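Side-chain contacts in ethanolamine kinase Pv091845 (Plasmodium vivax, PDB 2QG7), which probably phosphorylates ethanolamine, using ATP as phosphate donor, in the first step of phosphatidylethanolamine synthesis: residues L57-G62 with C91-L96; I160-N163 with K168-Y171; Y186-E191 with P196-L201; L208-K213 with A361-N366; D296-N301 with F368-G373. One frame throughout, in Å; residues are numbered along the deposited sequence.

Interaction 1: residues L57-G62 with C91-L96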
# COMPACT_ATOMS: atom_id res chain seq x y z
N LEU D 57 17.72 -18.48 31.05
CA LEU D 57 18.34 -17.42 31.87
C LEU D 57 18.30 -17.67 33.38
O LEU D 57 18.58 -16.78 34.18
CB LEU D 57 17.70 -16.04 31.54
CG LEU D 57 17.69 -15.53 30.09
CD1 LEU D 57 16.93 -14.23 29.97
CD2 LEU D 57 19.11 -15.39 29.49
N ARG D 58 17.98 -18.90 33.77
CA ARG D 58 17.79 -19.23 35.17
C ARG D 58 19.13 -19.35 35.89
O ARG D 58 20.06 -19.99 35.40
CB ARG D 58 16.97 -20.52 35.29
CG ARG D 58 16.12 -20.59 36.54
CD ARG D 58 14.84 -21.37 36.32
NE ARG D 58 13.77 -20.84 37.17
CZ ARG D 58 12.47 -20.87 36.87
NH1 ARG D 58 11.60 -20.33 37.73
NH2 ARG D 58 12.04 -21.42 35.73
N ILE D 59 19.23 -18.70 37.05
CA ILE D 59 20.39 -18.83 37.91
C ILE D 59 19.99 -19.63 39.19
O ILE D 59 19.14 -19.19 39.97
CB ILE D 59 21.01 -17.45 38.26
CG1 ILE D 59 21.56 -16.79 37.00
CG2 ILE D 59 22.15 -17.58 39.30
CD1 ILE D 59 21.94 -15.35 37.20
N LEU D 60 20.62 -20.79 39.37
CA LEU D 60 20.27 -21.71 40.45
C LEU D 60 20.99 -21.36 41.75
O LEU D 60 21.97 -20.59 41.75
CB LEU D 60 20.50 -23.18 40.05
CG LEU D 60 19.95 -23.51 38.65
CD1 LEU D 60 20.56 -24.79 38.08
CD2 LEU D 60 18.45 -23.58 38.64
N GLU D 61 20.47 -21.91 42.85
CA GLU D 61 20.97 -21.64 44.20
C GLU D 61 22.43 -22.09 44.28
O GLU D 61 22.82 -23.12 43.68
CB GLU D 61 20.07 -22.35 45.24
CG GLU D 61 20.24 -21.94 46.74
CD GLU D 61 21.39 -22.70 47.44
OE1 GLU D 61 21.79 -23.80 46.94
OE2 GLU D 61 21.90 -22.19 48.49
N GLY D 62 23.25 -21.28 44.96
CA GLY D 62 24.67 -21.61 45.13
C GLY D 62 25.62 -21.14 44.02
O GLY D 62 26.81 -20.95 44.27
N CYS D 91 17.41 -8.08 31.12
CA CYS D 91 17.68 -6.70 31.51
C CYS D 91 18.28 -6.53 32.89
O CYS D 91 19.10 -5.63 33.09
CB CYS D 91 16.41 -5.86 31.37
SG CYS D 91 16.06 -5.54 29.64
N LYS D 92 17.87 -7.37 33.83
CA LYS D 92 18.47 -7.38 35.17
C LYS D 92 19.94 -7.73 35.11
O LYS D 92 20.72 -7.23 35.92
CB LYS D 92 17.79 -8.41 36.07
CG LYS D 92 16.52 -7.95 36.75
CD LYS D 92 15.83 -9.13 37.43
CE LYS D 92 16.47 -9.45 38.77
NZ LYS D 92 15.68 -10.50 39.50
N TYR D 93 20.30 -8.64 34.20
CA TYR D 93 21.69 -9.08 34.03
C TYR D 93 22.54 -8.05 33.29
O TYR D 93 23.75 -7.94 33.54
CB TYR D 93 21.76 -10.42 33.29
CG TYR D 93 21.01 -11.56 33.91
CD1 TYR D 93 20.78 -11.61 35.30
CD2 TYR D 93 20.55 -12.62 33.13
CE1 TYR D 93 20.09 -12.67 35.88
CE2 TYR D 93 19.85 -13.69 33.70
CZ TYR D 93 19.62 -13.71 35.07
OH TYR D 93 18.94 -14.76 35.64
N VAL D 94 21.90 -7.33 32.36
CA VAL D 94 22.54 -6.20 31.68
C VAL D 94 22.97 -5.20 32.73
O VAL D 94 24.13 -4.78 32.75
CB VAL D 94 21.62 -5.56 30.58
CG1 VAL D 94 22.20 -4.24 30.08
CG2 VAL D 94 21.43 -6.52 29.38
N MET D 95 22.05 -4.87 33.64
CA MET D 95 22.33 -3.93 34.72
C MET D 95 23.32 -4.46 35.77
O MET D 95 24.02 -3.70 36.44
CB MET D 95 21.02 -3.49 35.41
CG MET D 95 20.08 -2.62 34.52
SD MET D 95 20.85 -1.25 33.58
CE MET D 95 21.60 -0.18 34.88
N LEU D 96 23.35 -5.78 35.94
CA LEU D 96 24.20 -6.37 36.95
C LEU D 96 25.67 -6.44 36.50
O LEU D 96 26.58 -6.20 37.29
CB LEU D 96 23.67 -7.76 37.35
CG LEU D 96 24.41 -8.64 38.38
CD1 LEU D 96 24.42 -8.05 39.81
CD2 LEU D 96 23.79 -10.02 38.38

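Interaction 2: residues I160-N163 with K168-Y171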
# COMPACT_ATOMS: atom_id res chain seq x y z
N ILE D 160 30.71 12.19 19.02
CA ILE D 160 30.63 13.50 18.36
C ILE D 160 29.30 14.23 18.69
O ILE D 160 29.29 15.38 19.09
CB ILE D 160 30.83 13.39 16.81
CG1 ILE D 160 32.21 12.79 16.46
CG2 ILE D 160 30.66 14.75 16.15
CD1 ILE D 160 32.34 12.24 14.99
N LEU D 161 28.18 13.52 18.56
CA LEU D 161 26.86 14.11 18.78
C LEU D 161 26.61 14.51 20.23
O LEU D 161 25.95 15.51 20.49
CB LEU D 161 25.77 13.14 18.30
CG LEU D 161 25.73 12.66 16.85
CD1 LEU D 161 25.05 11.31 16.76
CD2 LEU D 161 25.10 13.68 15.94
N TYR D 162 27.08 13.69 21.16
CA TYR D 162 27.00 13.94 22.58
C TYR D 162 27.85 15.16 23.01
O TYR D 162 27.42 16.03 23.80
CB TYR D 162 27.42 12.68 23.35
CG TYR D 162 27.59 12.93 24.83
CD1 TYR D 162 26.47 13.17 25.64
CD2 TYR D 162 28.87 13.00 25.42
CE1 TYR D 162 26.60 13.45 26.98
CE2 TYR D 162 29.01 13.27 26.78
CZ TYR D 162 27.86 13.49 27.55
OH TYR D 162 27.94 13.73 28.89
N ASN D 163 29.07 15.22 22.49
CA ASN D 163 29.97 16.34 22.72
C ASN D 163 29.47 17.64 22.11
O ASN D 163 29.78 18.73 22.60
CB ASN D 163 31.37 16.00 22.19
CG ASN D 163 32.03 14.86 22.98
OD1 ASN D 163 31.79 14.70 24.20
ND2 ASN D 163 32.85 14.06 22.30
N LYS D 168 22.18 12.10 23.55
CA LYS D 168 22.34 11.85 24.98
C LYS D 168 23.55 10.93 25.21
O LYS D 168 24.16 10.43 24.23
CB LYS D 168 21.06 11.27 25.57
CG LYS D 168 19.95 12.29 25.71
CD LYS D 168 19.99 12.93 27.09
CE LYS D 168 19.92 14.46 27.00
NZ LYS D 168 18.70 14.92 26.24
N LYS D 169 23.91 10.74 26.48
CA LYS D 169 25.11 9.94 26.80
C LYS D 169 24.83 8.45 26.74
O LYS D 169 23.84 7.98 27.26
CB LYS D 169 25.69 10.30 28.18
CG LYS D 169 26.87 9.42 28.59
CD LYS D 169 27.92 10.16 29.46
CE LYS D 169 27.27 10.68 30.78
NZ LYS D 169 28.18 11.60 31.54
N ILE D 170 25.73 7.74 26.08
CA ILE D 170 25.71 6.28 26.10
C ILE D 170 26.76 5.79 27.08
O ILE D 170 27.94 6.08 26.91
CB ILE D 170 26.00 5.68 24.70
CG1 ILE D 170 24.93 6.11 23.70
CG2 ILE D 170 26.12 4.13 24.78
CD1 ILE D 170 25.37 5.89 22.31
N TYR D 171 26.32 5.04 28.10
CA TYR D 171 27.20 4.61 29.19
C TYR D 171 28.07 3.39 28.84
O TYR D 171 29.31 3.43 29.01
CB TYR D 171 26.36 4.33 30.42
CG TYR D 171 25.58 5.52 30.94
CD1 TYR D 171 26.23 6.58 31.57
CD2 TYR D 171 24.19 5.58 30.82
CE1 TYR D 171 25.51 7.68 32.05
CE2 TYR D 171 23.45 6.68 31.30
CZ TYR D 171 24.13 7.71 31.92
OH TYR D 171 23.45 8.81 32.40

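Interaction 3: residues Y186-E191 with P196-L201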
# COMPACT_ATOMS: atom_id res chain seq x y z
N TYR D 186 7.84 13.03 24.65
CA TYR D 186 7.01 12.18 23.82
C TYR D 186 7.38 12.27 22.34
O TYR D 186 7.83 13.33 21.85
CB TYR D 186 5.53 12.47 24.08
CG TYR D 186 5.06 13.78 23.51
CD1 TYR D 186 5.15 14.95 24.26
CD2 TYR D 186 4.55 13.86 22.19
CE1 TYR D 186 4.70 16.19 23.73
CE2 TYR D 186 4.15 15.07 21.65
CZ TYR D 186 4.21 16.23 22.43
OH TYR D 186 3.79 17.43 21.93
N ALA D 187 7.19 11.16 21.62
CA ALA D 187 7.54 11.10 20.22
C ALA D 187 6.44 11.75 19.43
O ALA D 187 5.28 11.66 19.81
CB ALA D 187 7.74 9.70 19.76
N LEU D 188 6.83 12.44 18.35
CA LEU D 188 5.92 13.23 17.55
C LEU D 188 5.18 12.35 16.54
O LEU D 188 5.66 11.27 16.18
CB LEU D 188 6.70 14.35 16.83
CG LEU D 188 7.30 15.56 17.55
CD1 LEU D 188 7.56 16.60 16.48
CD2 LEU D 188 6.33 16.10 18.55
N SER D 189 4.02 12.83 16.08
CA SER D 189 3.24 12.14 15.06
C SER D 189 3.54 12.79 13.74
O SER D 189 4.16 13.84 13.71
CB SER D 189 1.74 12.22 15.37
OG SER D 189 1.29 13.56 15.47
N ARG D 190 3.14 12.17 12.64
CA ARG D 190 3.42 12.75 11.35
C ARG D 190 2.60 14.02 11.16
O ARG D 190 2.95 14.85 10.34
CB ARG D 190 3.19 11.74 10.21
CG ARG D 190 1.78 11.27 10.14
CD ARG D 190 1.46 10.45 8.95
NE ARG D 190 0.01 10.36 8.78
CZ ARG D 190 -0.61 9.61 7.88
NH1 ARG D 190 0.11 8.85 7.04
NH2 ARG D 190 -1.95 9.62 7.82
N GLU D 191 1.53 14.18 11.92
CA GLU D 191 0.81 15.43 11.85
C GLU D 191 1.52 16.49 12.66
O GLU D 191 1.36 17.67 12.35
CB GLU D 191 -0.70 15.33 12.21
CG GLU D 191 -1.10 14.17 13.14
CD GLU D 191 -1.15 12.79 12.42
OE1 GLU D 191 -1.81 12.70 11.35
OE2 GLU D 191 -0.55 11.80 12.93
N PRO D 196 3.44 23.70 11.51
CA PRO D 196 4.39 24.85 11.43
C PRO D 196 5.09 25.21 12.76
O PRO D 196 6.21 25.68 12.77
CB PRO D 196 3.48 26.00 10.95
CG PRO D 196 2.46 25.29 10.06
CD PRO D 196 2.15 24.01 10.85
N LYS D 197 4.40 24.97 13.86
CA LYS D 197 4.93 25.11 15.20
C LYS D 197 6.14 24.18 15.45
O LYS D 197 7.14 24.59 16.05
CB LYS D 197 3.76 24.83 16.16
CG LYS D 197 4.10 24.50 17.64
CD LYS D 197 2.83 23.97 18.39
CE LYS D 197 3.24 23.48 19.81
NZ LYS D 197 2.07 22.86 20.65
N PHE D 198 6.07 22.94 14.98
CA PHE D 198 7.20 21.99 15.13
C PHE D 198 8.19 22.06 13.97
O PHE D 198 9.37 21.78 14.15
CB PHE D 198 6.70 20.55 15.33
CG PHE D 198 5.92 20.34 16.60
CD1 PHE D 198 4.52 20.24 16.56
CD2 PHE D 198 6.57 20.28 17.83
CE1 PHE D 198 3.79 20.05 17.74
CE2 PHE D 198 5.85 20.12 19.02
CZ PHE D 198 4.46 19.99 18.97
N GLN D 199 7.72 22.42 12.77
CA GLN D 199 8.61 22.63 11.62
C GLN D 199 9.75 23.56 11.99
O GLN D 199 10.92 23.25 11.79
CB GLN D 199 7.85 23.27 10.46
CG GLN D 199 6.91 22.37 9.67
CD GLN D 199 6.49 23.07 8.39
OE1 GLN D 199 5.95 24.18 8.43
NE2 GLN D 199 6.80 22.47 7.24
N LYS D 200 9.37 24.72 12.54
CA LYS D 200 10.29 25.69 13.15
C LYS D 200 11.33 25.04 14.07
O LYS D 200 12.52 25.23 13.89
CB LYS D 200 9.49 26.80 13.87
CG LYS D 200 10.35 27.85 14.63
CD LYS D 200 9.49 28.93 15.18
CE LYS D 200 9.96 29.36 16.54
NZ LYS D 200 11.02 30.48 16.51
N LEU D 201 10.88 24.23 15.02
CA LEU D 201 11.73 23.65 16.06
C LEU D 201 12.60 22.50 15.58
O LEU D 201 13.71 22.29 16.08
CB LEU D 201 10.89 23.19 17.24
CG LEU D 201 10.20 24.30 18.04
CD1 LEU D 201 9.28 23.73 19.15
CD2 LEU D 201 11.26 25.20 18.67

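Interaction 4: residues L208-K213 with A361-N366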
# COMPACT_ATOMS: atom_id res chain seq x y z
N LEU D 208 21.56 22.96 13.77
CA LEU D 208 22.54 22.61 14.80
C LEU D 208 23.31 21.31 14.51
O LEU D 208 24.51 21.26 14.70
CB LEU D 208 21.86 22.50 16.17
CG LEU D 208 21.31 23.80 16.79
CD1 LEU D 208 20.41 23.54 18.04
CD2 LEU D 208 22.48 24.72 17.16
N LEU D 209 22.61 20.26 14.06
CA LEU D 209 23.24 19.04 13.62
C LEU D 209 24.09 19.28 12.38
O LEU D 209 25.23 18.82 12.27
CB LEU D 209 22.17 17.95 13.39
CG LEU D 209 22.46 16.69 12.56
CD1 LEU D 209 23.43 15.80 13.28
CD2 LEU D 209 21.19 15.95 12.24
N HIS D 210 23.53 20.02 11.43
CA HIS D 210 24.24 20.26 10.18
C HIS D 210 25.45 21.20 10.30
O HIS D 210 26.30 21.23 9.40
CB HIS D 210 23.24 20.68 9.09
CG HIS D 210 22.34 19.56 8.64
ND1 HIS D 210 21.33 19.73 7.70
CD2 HIS D 210 22.30 18.26 9.01
CE1 HIS D 210 20.72 18.58 7.51
NE2 HIS D 210 21.28 17.67 8.29
N ASP D 211 25.52 21.95 11.40
CA ASP D 211 26.61 22.90 11.68
C ASP D 211 27.86 22.25 12.22
O ASP D 211 28.92 22.85 12.23
CB ASP D 211 26.15 23.97 12.67
CG ASP D 211 25.31 25.06 12.01
OD1 ASP D 211 25.43 25.25 10.77
OD2 ASP D 211 24.52 25.73 12.72
N ILE D 212 27.74 21.01 12.68
CA ILE D 212 28.86 20.26 13.21
C ILE D 212 29.93 20.10 12.14
O ILE D 212 29.70 19.49 11.09
CB ILE D 212 28.42 18.89 13.79
CG1 ILE D 212 27.44 19.08 14.94
CG2 ILE D 212 29.59 18.09 14.28
CD1 ILE D 212 26.89 17.79 15.44
N LYS D 213 31.12 20.65 12.43
CA LYS D 213 32.25 20.61 11.52
C LYS D 213 32.85 19.23 11.41
O LYS D 213 32.99 18.50 12.42
CB LYS D 213 33.32 21.63 11.93
CG LYS D 213 32.92 23.09 11.67
CD LYS D 213 34.00 24.05 12.13
CE LYS D 213 33.44 25.49 12.27
NZ LYS D 213 34.58 26.41 12.58
N ALA D 361 20.78 18.13 1.67
CA ALA D 361 19.51 18.15 0.97
C ALA D 361 18.80 16.78 1.05
O ALA D 361 17.57 16.72 1.12
CB ALA D 361 19.69 18.58 -0.44
N TYR D 362 19.59 15.69 1.10
CA TYR D 362 19.03 14.37 1.43
C TYR D 362 18.24 14.31 2.77
O TYR D 362 17.13 13.77 2.81
CB TYR D 362 20.11 13.32 1.42
CG TYR D 362 19.56 11.98 1.75
CD1 TYR D 362 18.95 11.18 0.77
CD2 TYR D 362 19.61 11.51 3.07
CE1 TYR D 362 18.43 9.92 1.08
CE2 TYR D 362 19.06 10.25 3.41
CZ TYR D 362 18.49 9.46 2.40
OH TYR D 362 17.97 8.24 2.76
N ASP D 363 18.83 14.85 3.85
CA ASP D 363 18.23 14.80 5.16
C ASP D 363 16.93 15.59 5.26
O ASP D 363 16.03 15.20 6.00
CB ASP D 363 19.23 15.29 6.20
CG ASP D 363 19.15 14.52 7.52
OD1 ASP D 363 18.54 13.42 7.58
OD2 ASP D 363 19.74 15.05 8.50
N ILE D 364 16.83 16.67 4.53
CA ILE D 364 15.64 17.50 4.52
C ILE D 364 14.50 16.88 3.67
O ILE D 364 13.35 16.84 4.12
CB ILE D 364 15.96 18.97 4.02
CG1 ILE D 364 17.12 19.55 4.85
CG2 ILE D 364 14.68 19.88 4.05
CD1 ILE D 364 17.75 20.84 4.26
N ALA D 365 14.83 16.41 2.47
CA ALA D 365 13.86 15.76 1.59
C ALA D 365 13.37 14.41 2.15
O ALA D 365 12.20 14.06 2.01
CB ALA D 365 14.45 15.59 0.18
N ASN D 366 14.28 13.65 2.78
CA ASN D 366 13.93 12.44 3.49
C ASN D 366 12.97 12.75 4.63
O ASN D 366 12.00 12.04 4.80
CB ASN D 366 15.17 11.73 3.97
CG ASN D 366 14.88 10.39 4.68
OD1 ASN D 366 14.46 9.41 4.03
ND2 ASN D 366 15.09 10.36 5.99

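Interaction 5: residues D296-N301 with F368-G373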
# COMPACT_ATOMS: atom_id res chain seq x y z
N ASP D 296 17.39 9.42 9.19
CA ASP D 296 16.18 8.68 9.52
C ASP D 296 15.24 9.56 10.34
O ASP D 296 14.76 9.22 11.43
CB ASP D 296 16.52 7.37 10.25
CG ASP D 296 15.36 6.41 10.24
OD1 ASP D 296 14.46 6.52 9.35
OD2 ASP D 296 15.33 5.55 11.15
N LEU D 297 14.98 10.74 9.81
CA LEU D 297 14.27 11.73 10.58
C LEU D 297 12.77 11.59 10.41
O LEU D 297 12.08 12.50 9.98
CB LEU D 297 14.79 13.12 10.24
CG LEU D 297 14.80 14.18 11.36
CD1 LEU D 297 15.71 13.84 12.56
CD2 LEU D 297 15.16 15.55 10.75
N LEU D 298 12.28 10.40 10.76
CA LEU D 298 10.83 10.16 10.88
C LEU D 298 10.30 10.71 12.19
O LEU D 298 11.06 10.97 13.10
CB LEU D 298 10.48 8.66 10.72
CG LEU D 298 11.42 7.52 11.16
CD1 LEU D 298 11.27 7.21 12.62
CD2 LEU D 298 11.14 6.28 10.36
N SER D 299 8.99 10.89 12.26
CA SER D 299 8.36 11.61 13.37
C SER D 299 8.54 10.98 14.73
O SER D 299 8.61 11.68 15.72
CB SER D 299 6.86 11.83 13.11
OG SER D 299 6.21 10.58 12.95
N SER D 300 8.64 9.67 14.77
CA SER D 300 8.88 8.91 15.99
C SER D 300 10.32 9.00 16.47
O SER D 300 10.61 8.64 17.59
CB SER D 300 8.44 7.44 15.81
OG SER D 300 9.34 6.75 14.95
N ASN D 301 11.22 9.50 15.61
CA ASN D 301 12.59 9.88 15.99
C ASN D 301 12.79 11.31 16.50
O ASN D 301 13.90 11.73 16.77
CB ASN D 301 13.54 9.56 14.84
CG ASN D 301 13.95 8.10 14.83
OD1 ASN D 301 13.70 7.42 15.81
ND2 ASN D 301 14.54 7.61 13.75
N PHE D 368 10.92 15.30 4.70
CA PHE D 368 9.69 15.72 4.06
C PHE D 368 8.88 14.54 3.51
O PHE D 368 7.65 14.57 3.51
CB PHE D 368 10.02 16.69 2.94
CG PHE D 368 10.40 18.07 3.43
CD1 PHE D 368 10.05 18.49 4.73
CD2 PHE D 368 11.06 18.97 2.60
CE1 PHE D 368 10.40 19.77 5.18
CE2 PHE D 368 11.37 20.27 3.03
CZ PHE D 368 11.05 20.66 4.31
N ASN D 369 9.56 13.49 3.06
CA ASN D 369 8.87 12.25 2.74
C ASN D 369 8.14 11.63 3.94
O ASN D 369 7.18 10.92 3.74
CB ASN D 369 9.78 11.22 2.07
CG ASN D 369 9.89 11.42 0.59
OD1 ASN D 369 8.95 11.87 -0.05
ND2 ASN D 369 11.04 11.06 0.03
N GLU D 370 8.62 11.90 5.14
CA GLU D 370 8.11 11.23 6.33
C GLU D 370 6.87 11.91 6.86
O GLU D 370 6.37 11.55 7.89
CB GLU D 370 9.23 11.15 7.39
CG GLU D 370 10.46 10.23 7.04
CD GLU D 370 10.08 8.73 6.86
OE1 GLU D 370 10.84 7.97 6.17
OE2 GLU D 370 9.04 8.26 7.43
N TYR D 371 6.38 12.91 6.18
CA TYR D 371 5.15 13.59 6.50
C TYR D 371 4.01 12.62 6.15
O TYR D 371 2.91 12.67 6.76
CB TYR D 371 5.03 14.85 5.63
CG TYR D 371 5.73 16.11 6.15
CD1 TYR D 371 6.99 16.06 6.78
CD2 TYR D 371 5.14 17.37 5.98
CE1 TYR D 371 7.62 17.21 7.24
CE2 TYR D 371 5.76 18.54 6.43
CZ TYR D 371 6.99 18.45 7.05
OH TYR D 371 7.60 19.61 7.53
N ALA D 372 4.28 11.80 5.13
CA ALA D 372 3.39 10.71 4.67
C ALA D 372 3.25 9.58 5.69
O ALA D 372 2.25 8.86 5.67
CB ALA D 372 3.89 10.15 3.35
N GLY D 373 4.26 9.41 6.56
CA GLY D 373 4.27 8.33 7.54
C GLY D 373 4.57 6.99 6.87
O GLY D 373 4.90 6.93 5.68
O HOH W 1 13.54 8.47 7.34
O HOH W 2 6.69 10.16 10.12

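Interaction 1: residues L57-G62 with C91-L96
The phenol of Tyr93 donates a hydrogen bond to the backbone carbonyl of Leu57, with OH and O 2.5 Å apart. The contact pins an irregular N-terminal loop to helix 84-98, which packs through Cys91, Val94 and Met95 on Ile138 of the five-stranded antiparallel sheet of the kinase-like N-terminal lobe. The bond is nearly linear at the acceptor, with a C=O...OH angle of 172°. The carbonyl oxygen also lies in the plane of the tyrosine ring, at its edge. The bond is short, and it fixes the outer end of a side chain that reaches well away from its helix.

Two aliphatic groups hold the ring as well. Leu57 CB touches Tyr93 CE2 at 3.8 Å. Ile59 arrives from the opposite direction to the tyrosine side chain. Its CG1 is anti to the carbonyl carbon (chi1 -65°), and the extended chain then carries CD1 to the phenol end. Helix 65-75 adds to the packing: Leu72 touches Ile59 and Ala69 touches Tyr93. Leu57 also packs on Thr86, Ile89 and Tyr90, earlier on the tyrosine's own helix. The methyl CD1 of Ile59 sits 3.5 Å from Tyr93 CE1 and 3.4 Å from Tyr93 OH.

Interaction 2: residues I160-N163 with K168-Y171
One face of the Tyr162 ring is overlaid by the Lys169 side chain, whose CG stands 4.2 Å above the ring plane and is shifted toward the rim. The neighbouring methylene approaches obliquely, with Lys169 CB 3.5 Å from Tyr162 CE1. The backbone joins in at the near end of the ring: Lys169 N is 3.6 Å from Tyr162 CD1, and the carbonyl carbon of Lys168 is 3.7 Å from the same atom. The contacts of Lys169 thus extend from CD1, near its backbone, to the hydroxyl, near its ammonium. Its own carbonyl oxygen lies over a face of a second ring, that of Tyr171, again offset toward the rim.

The two long side chains cross at a slant. Tyr162 CG is anti to the backbone N (chi1 170°), which swings the ring off the helix toward the loop that leads into the strand. Lys169 starts in the same way but bends at chi2 and chi3. This brings CD to 3.6 Å from Tyr162 OH and the ammonium to a weak hydrogen bond, with NZ 3.4 Å from Tyr162 OH. The contact is mostly aliphatic chain against ring and lies at the surface.

In sequence, helix 151-163 comes between the third and fourth strands of the N-terminal lobe, a place consistent with that of the C helix in protein kinases. The contact closes the turn from this helix into the edge strand 170-174. Lys169 pairs through its backbone with Glu181, and Tyr171 with Ile179, of the neighbouring strand 177-181.

Interaction 3: residues Y186-E191 with P196-L201
Leu188 points its isobutyl group at one face of the Phe198 ring. Its CD2 is 4.3 Å from the ring centroid and 19° off the ring normal, which makes a CH-pi contact over the face. The atom is shifted toward the rim, on the CE2 side. The other methyl lies nearer the ring's attached end: Leu188 CD1 is 4.0 Å from Phe198 CD2. Both branches of the leucine are therefore engaged, and the two side chains meet at a slant.

Tyr186 comes in differently. Its side chain stands at about a right angle to that of Phe198. Only its hydroxyl arrives, with Tyr186 OH 4.0 Å from Phe198 CZ. Its CG sits in the crowded position between backbone N and carbonyl carbon (chi1 73°). This turn brings its phenol end toward the helix. The hydroxyl is hydrogen-bonded to Asn304, and its approach to the phenylalanine is only van der Waals contact.

These residues join two elements of the C-terminal lobe of a kinase-like fold. Strand 186-187 pairs with strand 302-304 in a small antiparallel sheet, and helix 196-210 packs against it. Ile347 of the third strand touches both Leu188 and Phe198. Between the two segments runs the short helix 190-194, with Ser189 as its N-cap. The backbone N of Ser189 in turn is bonded to Asp192, a pairing consistent with a capping box. Phe198 has CG anti to the carbonyl carbon (chi1 -64°), and its ring extends from the first turn of helix 196-210 to the sheet.

Interaction 4: residues L208-K213 with A361-N366
A buried histidine-carboxylate hydrogen bond joins the end of helix 196-210 to helix 360-369 in the core of the kinase-like C-terminal lobe. His210 NE2 donates to Asp363 OD2 over 3.0 Å, with an N-H...O angle of 158°. The oxygen lies close to the imidazole plane, 11° out of it. The aspartate accepts with its anti lone pair, the one away from OD1. Ring and carboxylate are turned 34° against each other. His210 CG is anti to the carbonyl carbon, which sends the ring across toward the second helix.

Both ring nitrogens are used, since His210 ND1 is bonded to Tyr394 OH; this fixes the rotation of the imidazole. Asp363 is gripped more widely still: His294 N also bonds OD2, and Cys295 N bonds OD1. Three donors thus hold the carboxylate, two of them backbone amides just before Asp296. The arrangement resembles that of protein kinases, where an aspartate of the F helix holds the backbone of the catalytic loop. Cys293 packs against both side chains. His210 CE1 comes 3.8 Å from Asp363 CB, and Leu209 CD2 lies 4.1 Å from the accepting oxygen, Asp363 OD2.

Interaction 5: residues D296-N301 with F368-G373
Two waters carry the polar links between Glu370 and the loop of Asp296 to Ser299. Water 1 sits between two carboxylates and donates to both, at 2.9 Å from Asp296 OD1 and 3.0 Å from Glu370 OE1. With both its hydrogens used in this way, it bridges two carboxylates whose oxygens, Asp296 OD1 and Glu370 OE1, are 5.0 Å apart. Water 2 links backbones: it accepts from Ser299 N and donates to Glu370 O, the latter at 2.6 Å.

The direct contact is apolar in part. Glu370 passes its aliphatic stem at a slant across Leu298, with CG 3.9 Å from Leu298 CA. The chain then bends at chi2 (-63°), and Glu370 OE2 comes to 3.6 Å from Leu298 CB. The other oxygen, OE1, is the one given to the water; Arg445 is a long, weak ion-pair partner of it.

The loop has its own internal brace. Leu297 is the centre of an inverse gamma turn, and its carbonyl is bonded to His367. Asn301 ND2 donates to Asp296 O over 2.8 Å at an almost straight 170°, in the carbonyl plane. This ties the two ends of the segment together. The spacing of His294, Asp296 and Asn301 fits the H-x-D-x-x-x-x-N signature, Brenner's phosphotransferase motif, which forms the catalytic loop in choline kinases and their aminoglycoside phosphotransferase relatives.

How the interactions relate
Interaction 1 comes first along the chain and closes a loop containing helix 65-75, on the outer side of the N-terminal lobe. Interaction 2 closes the short loop from a helix into an edge strand of that lobe. Interaction 3 is equally local, spanning a short helix in the C-terminal lobe. These three follow one another in series. Interactions 4 and 5 are long-range and cross: 208-213 and 296-301 are followed by 361-366 and 368-373, so helix 360-369 serves both. Interaction 3 shares helix 196-210 with interaction 4. Leu161 packs on Leu209, joining interactions 2 and 4, and Gln199 probably bonds Tyr371, joining 3 and 5. Interaction 1 touches none.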